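Long-range contact in ATP-dependent DNA helicase PIF1 (Candida albicans, PDB 7OTJ), which couples ATP hydrolysis to 5'-3' unwinding of DNA and probably resolves G-quadruplexes to keep nuclear and mitochondrial genomes stable: residues I189-G194 with R482-A487. Numbering follows the deposited sequence.
With ADP (adenosine-5'-diphosphate), chain E; ALF (tetrafluoroaluminate ion), chain F; PO4 (phosphate ion), chain Q.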
ATOM      1  N   ILE A 189      -5.651  21.072   0.899  1.00 50.80           N
ATOM      2  CA  ILE A 189      -5.003  20.047   1.711  1.00 41.31           C
ATOM      3  C   ILE A 189      -5.798  19.878   3.001  1.00 41.96           C
ATOM      4  O   ILE A 189      -6.032  20.849   3.725  1.00 53.36           O
ATOM      5  CB  ILE A 189      -3.539  20.417   1.994  1.00 41.82           C
ATOM      6  CG1 ILE A 189      -2.708  20.254   0.723  1.00 40.53           C
ATOM      7  CG2 ILE A 189      -2.954  19.578   3.130  1.00 43.93           C
ATOM      8  CD1 ILE A 189      -1.275  20.671   0.875  1.00 40.66           C
ATOM      9  N   PHE A 190      -6.254  18.651   3.263  1.00 42.91           N
ATOM     10  CA  PHE A 190      -7.055  18.323   4.436  1.00 42.29           C
ATOM     11  C   PHE A 190      -6.244  17.731   5.581  1.00 48.87           C
ATOM     12  O   PHE A 190      -6.553  17.997   6.748  1.00 52.86           O
ATOM     13  CB  PHE A 190      -8.171  17.338   4.062  1.00 51.58           C
ATOM     14  CG  PHE A 190      -9.228  17.921   3.159  1.00 53.15           C
ATOM     15  CD1 PHE A 190     -10.175  18.804   3.654  1.00 56.28           C
ATOM     16  CD2 PHE A 190      -9.283  17.573   1.819  1.00 58.09           C
ATOM     17  CE1 PHE A 190     -11.147  19.342   2.826  1.00 53.12           C
ATOM     18  CE2 PHE A 190     -10.254  18.103   0.987  1.00 59.85           C
ATOM     19  CZ  PHE A 190     -11.186  18.987   1.491  1.00 58.31           C
ATOM     20  N   ARG A 191      -5.237  16.901   5.281  1.00 42.90           N
ATOM     21  CA  ARG A 191      -4.548  16.157   6.336  1.00 46.93           C
ATOM     22  C   ARG A 191      -3.905  17.083   7.371  1.00 48.13           C
ATOM     23  O   ARG A 191      -3.956  16.806   8.576  1.00 48.73           O
ATOM     24  CB  ARG A 191      -3.503  15.220   5.727  1.00 41.76           C
ATOM     25  CG  ARG A 191      -2.770  14.389   6.764  1.00 43.01           C
ATOM     26  CD  ARG A 191      -1.810  13.394   6.140  1.00 48.78           C
ATOM     27  NE  ARG A 191      -2.481  12.396   5.309  1.00 41.79           N
ATOM     28  CZ  ARG A 191      -2.146  12.117   4.056  1.00 44.19           C
ATOM     29  NH1 ARG A 191      -1.155  12.747   3.447  1.00 43.97           N
ATOM     30  NH2 ARG A 191      -2.813  11.174   3.401  1.00 46.08           N
ATOM     31  N   GLN A 192      -3.284  18.176   6.930  1.00 42.73           N
ATOM     32  CA  GLN A 192      -2.643  19.116   7.842  1.00 43.76           C
ATOM     33  C   GLN A 192      -3.375  20.457   7.895  1.00 55.10           C
ATOM     34  O   GLN A 192      -2.777  21.481   8.239  1.00 60.21           O
ATOM     35  CB  GLN A 192      -1.175  19.323   7.454  1.00 41.95           C
ATOM     36  CG  GLN A 192      -0.337  18.045   7.352  1.00 41.08           C
ATOM     37  CD  GLN A 192      -0.446  17.355   5.996  1.00 45.11           C
ATOM     38  OE1 GLN A 192      -1.122  17.843   5.093  1.00 47.33           O
ATOM     39  NE2 GLN A 192       0.221  16.216   5.853  1.00 40.33           N
ATOM     40  N   LYS A 193      -4.684  20.453   7.611  1.00 49.26           N
ATOM     41  CA  LYS A 193      -5.412  21.699   7.365  1.00 50.66           C
ATOM     42  C   LYS A 193      -5.310  22.672   8.534  1.00 67.03           C
ATOM     43  O   LYS A 193      -5.387  23.892   8.336  1.00 71.65           O
ATOM     44  CB  LYS A 193      -6.879  21.399   7.062  1.00 49.16           C
ATOM     45  CG  LYS A 193      -7.669  22.601   6.558  1.00 65.30           C
ATOM     46  CD  LYS A 193      -9.061  22.194   6.104  1.00 72.01           C
ATOM     47  CE  LYS A 193      -9.781  23.349   5.429  1.00 83.94           C
ATOM     48  NZ  LYS A 193      -9.048  23.820   4.222  1.00 74.22           N
ATOM     49  N   GLY A 194      -5.114  22.164   9.751  1.00 51.52           N
ATOM     50  CA  GLY A 194      -5.102  23.033  10.915  1.00 61.43           C
ATOM     51  C   GLY A 194      -3.887  23.934  11.013  1.00 62.83           C
ATOM     52  O   GLY A 194      -3.926  24.933  11.736  1.00 57.63           O
ATOM     53  N   ARG A 482       3.011  12.323   5.873  1.00 48.25           N
ATOM     54  CA  ARG A 482       2.108  11.394   6.542  1.00 43.82           C
ATOM     55  C   ARG A 482       1.493  11.989   7.799  1.00 44.74           C
ATOM     56  O   ARG A 482       0.426  11.536   8.227  1.00 50.84           O
ATOM     57  CB  ARG A 482       2.842  10.104   6.917  1.00 45.49           C
ATOM     58  CG  ARG A 482       3.503   9.366   5.758  1.00 46.31           C
ATOM     59  CD  ARG A 482       2.518   9.062   4.662  1.00 42.67           C
ATOM     60  NE  ARG A 482       2.493  10.092   3.629  1.00 48.27           N
ATOM     61  CZ  ARG A 482       1.506  10.243   2.758  1.00 42.66           C
ATOM     62  NH1 ARG A 482       0.434   9.469   2.790  1.00 43.00           N
ATOM     63  NH2 ARG A 482       1.592  11.201   1.840  1.00 51.47           N
ATOM     64  N   ALA A 483       2.138  12.986   8.396  1.00 42.21           N
ATOM     65  CA  ALA A 483       1.722  13.500   9.694  1.00 43.08           C
ATOM     66  C   ALA A 483       0.497  14.396   9.582  1.00 44.07           C
ATOM     67  O   ALA A 483       0.369  15.196   8.650  1.00 49.46           O
ATOM     68  CB  ALA A 483       2.864  14.273  10.356  1.00 55.64           C
ATOM     69  N   VAL A 484      -0.414  14.242  10.543  1.00 46.35           N
ATOM     70  CA  VAL A 484      -1.535  15.166  10.672  1.00 48.64           C
ATOM     71  C   VAL A 484      -1.047  16.540  11.123  1.00 50.22           C
ATOM     72  O   VAL A 484      -1.456  17.572  10.577  1.00 47.45           O
ATOM     73  CB  VAL A 484      -2.583  14.583  11.638  1.00 49.18           C
ATOM     74  CG1 VAL A 484      -3.643  15.622  11.997  1.00 47.09           C
ATOM     75  CG2 VAL A 484      -3.221  13.346  11.027  1.00 45.65           C
ATOM     76  N   SER A 485      -0.163  16.582  12.115  1.00 55.72           N
ATOM     77  CA  SER A 485       0.279  17.850  12.680  1.00 58.54           C
ATOM     78  C   SER A 485       1.739  17.761  13.086  1.00 51.85           C
ATOM     79  O   SER A 485       2.286  16.675  13.295  1.00 53.12           O
ATOM     80  CB  SER A 485      -0.560  18.249  13.890  1.00 56.23           C
ATOM     81  OG  SER A 485      -0.323  17.347  14.952  1.00 51.60           O
ATOM     82  N   ARG A 486       2.370  18.928  13.211  1.00 57.90           N
ATOM     83  CA  ARG A 486       3.744  18.952  13.695  1.00 51.31           C
ATOM     84  C   ARG A 486       3.835  18.500  15.145  1.00 49.02           C
ATOM     85  O   ARG A 486       4.838  17.894  15.538  1.00 56.93           O
ATOM     86  CB  ARG A 486       4.338  20.348  13.546  1.00 50.08           C
ATOM     87  CG  ARG A 486       4.712  20.702  12.120  1.00 53.86           C
ATOM     88  CD  ARG A 486       5.327  22.080  12.054  1.00 48.66           C
ATOM     89  NE  ARG A 486       4.329  23.121  12.250  1.00 49.25           N
ATOM     90  CZ  ARG A 486       4.597  24.418  12.293  1.00 50.20           C
ATOM     91  NH1 ARG A 486       5.842  24.869  12.274  1.00 50.82           N
ATOM     92  NH2 ARG A 486       3.591  25.286  12.346  1.00 50.70           N
ATOM     93  N   ALA A 487       2.798  18.754  15.947  1.00 53.21           N
ATOM     94  CA  ALA A 487       2.841  18.334  17.346  1.00 54.70           C
ATOM     95  C   ALA A 487       2.881  16.819  17.484  1.00 52.23           C
ATOM     96  O   ALA A 487       3.340  16.307  18.510  1.00 51.83           O
ATOM     97  CB  ALA A 487       1.650  18.897  18.118  1.00 52.30           C
TER
HETATM   98  PB  ADP E1001      -4.678  11.747  -0.384  1.00 50.80           P
HETATM   99  O1B ADP E1001      -4.712  12.824  -1.452  1.00 37.19           O
HETATM  100  O2B ADP E1001      -5.111  10.372  -0.842  1.00 48.97           O
HETATM  101  O3B ADP E1001      -3.430  11.760   0.461  1.00 46.82           O
HETATM  102  PA  ADP E1001      -6.568  11.164   1.670  1.00 47.13           P
HETATM  103  O1A ADP E1001      -7.794  10.671   0.944  1.00 53.74           O
HETATM  104  O2A ADP E1001      -5.615  10.181   2.300  1.00 40.19           O
HETATM  105  O3A ADP E1001      -5.805  12.189   0.681  1.00 41.14           O
HETATM  106  O5' ADP E1001      -7.017  12.192   2.818  1.00 51.02           O
HETATM  107  C5' ADP E1001      -6.162  12.442   3.927  1.00 47.75           C
HETATM  108  C4' ADP E1001      -7.007  12.925   5.088  1.00 48.38           C
HETATM  109  O4' ADP E1001      -7.830  14.010   4.662  1.00 46.29           O
HETATM  110  C3' ADP E1001      -7.929  11.817   5.565  1.00 52.03           C
HETATM  111  O3' ADP E1001      -7.711  11.608   6.960  1.00 62.86           O
HETATM  112  C2' ADP E1001      -9.338  12.327   5.345  1.00 51.97           C
HETATM  113  O2' ADP E1001     -10.162  12.046   6.480  1.00 66.94           O
HETATM  114  C1' ADP E1001      -9.163  13.822   5.138  1.00 50.08           C
HETATM  115  N9  ADP E1001     -10.110  14.321   4.120  1.00 56.31           N
HETATM  116  C8  ADP E1001     -10.115  13.974   2.822  1.00 54.86           C
HETATM  117  N7  ADP E1001     -11.109  14.613   2.155  1.00 53.65           N
HETATM  118  C5  ADP E1001     -11.760  15.385   3.041  1.00 57.63           C
HETATM  119  C6  ADP E1001     -12.908  16.323   3.005  1.00 65.27           C
HETATM  120  N6  ADP E1001     -13.580  16.560   1.852  1.00 59.05           N
HETATM  121  N1  ADP E1001     -13.264  16.925   4.163  1.00 64.03           N
HETATM  122  C2  ADP E1001     -12.603  16.694   5.313  1.00 48.71           C
HETATM  123  N3  ADP E1001     -11.555  15.862   5.417  1.00 49.66           N
HETATM  124  C4  ADP E1001     -11.096  15.188   4.338  1.00 58.98           C
HETATM  125 AL   ALF F1002      -1.571  10.682  -0.127  1.00 47.52          AL
HETATM  126  F1  ALF F1002      -2.277   9.379  -1.115  1.00 46.36           F
HETATM  127  F2  ALF F1002      -0.870  11.982   0.878  1.00 48.45           F
HETATM  128  F3  ALF F1002      -1.462  11.678  -1.604  1.00 39.66           F
HETATM  129  F4  ALF F1002      -1.748   9.726   1.372  1.00 43.25           F
HETATM  130  P   PO4 Q1013       4.123  27.938  14.939  1.00 97.84           P
HETATM  131  O1  PO4 Q1013       3.773  27.856  13.469  1.00 71.87           O
HETATM  132  O2  PO4 Q1013       4.513  26.578  15.470  1.00 86.27           O
HETATM  133  O3  PO4 Q1013       2.951  28.492  15.719  1.00 74.72           O
HETATM  134  O4  PO4 Q1013       5.300  28.862  15.111  1.00 78.40           O
HETATM  135  O   HOH W   1       0.443   9.506  -0.785  1.00 42.46           O
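Arg-482 and Arg-191 converge on a tetrafluoroaluminate in this helicase core of a longer protein, consistent with arginine fingers of SF1 helicases, Arg-191 from the first RecA-like domain and Arg-482 from the second. The aluminium is bonded to ADP O3B, with a water across the plane of four fluorines, mimicking in-line phosphoryl transfer. Arg-482, its NE bonded to Val-478 O, reaches F4 through NH1 at 2.6 Å and F2 through NH2. Arg-191 grips the same two fluorines, NH1 to F2 at 2.7 Å and NH2 to F4, while neighbouring Phe-190 stacks on the adenine. The aluminium lies in plane at the edge of both guanidiniums, which are turned 58° apart. Arg-191 NH1 sits 3.5 Å from Arg-482 NH2, over a face of the Arg-482 guanidinium; both donate to F2, and this shared anionic acceptor probably offsets the repulsion. Arg-191 NH1 also donates to Ser-481 O, and NE bonds to Thr-459 OG1. At Ala-483, O lies against Arg-191 CG, anti to its backbone N (chi1 -179°), and accepts a bent bond from Gln-192 NE2 (3.0 Å, 136° at the hydrogen). Val-484 closes the contact against the type I turn 190-193, its O meeting Gln-192 CA at 3.4 Å in a CA-H...O contact.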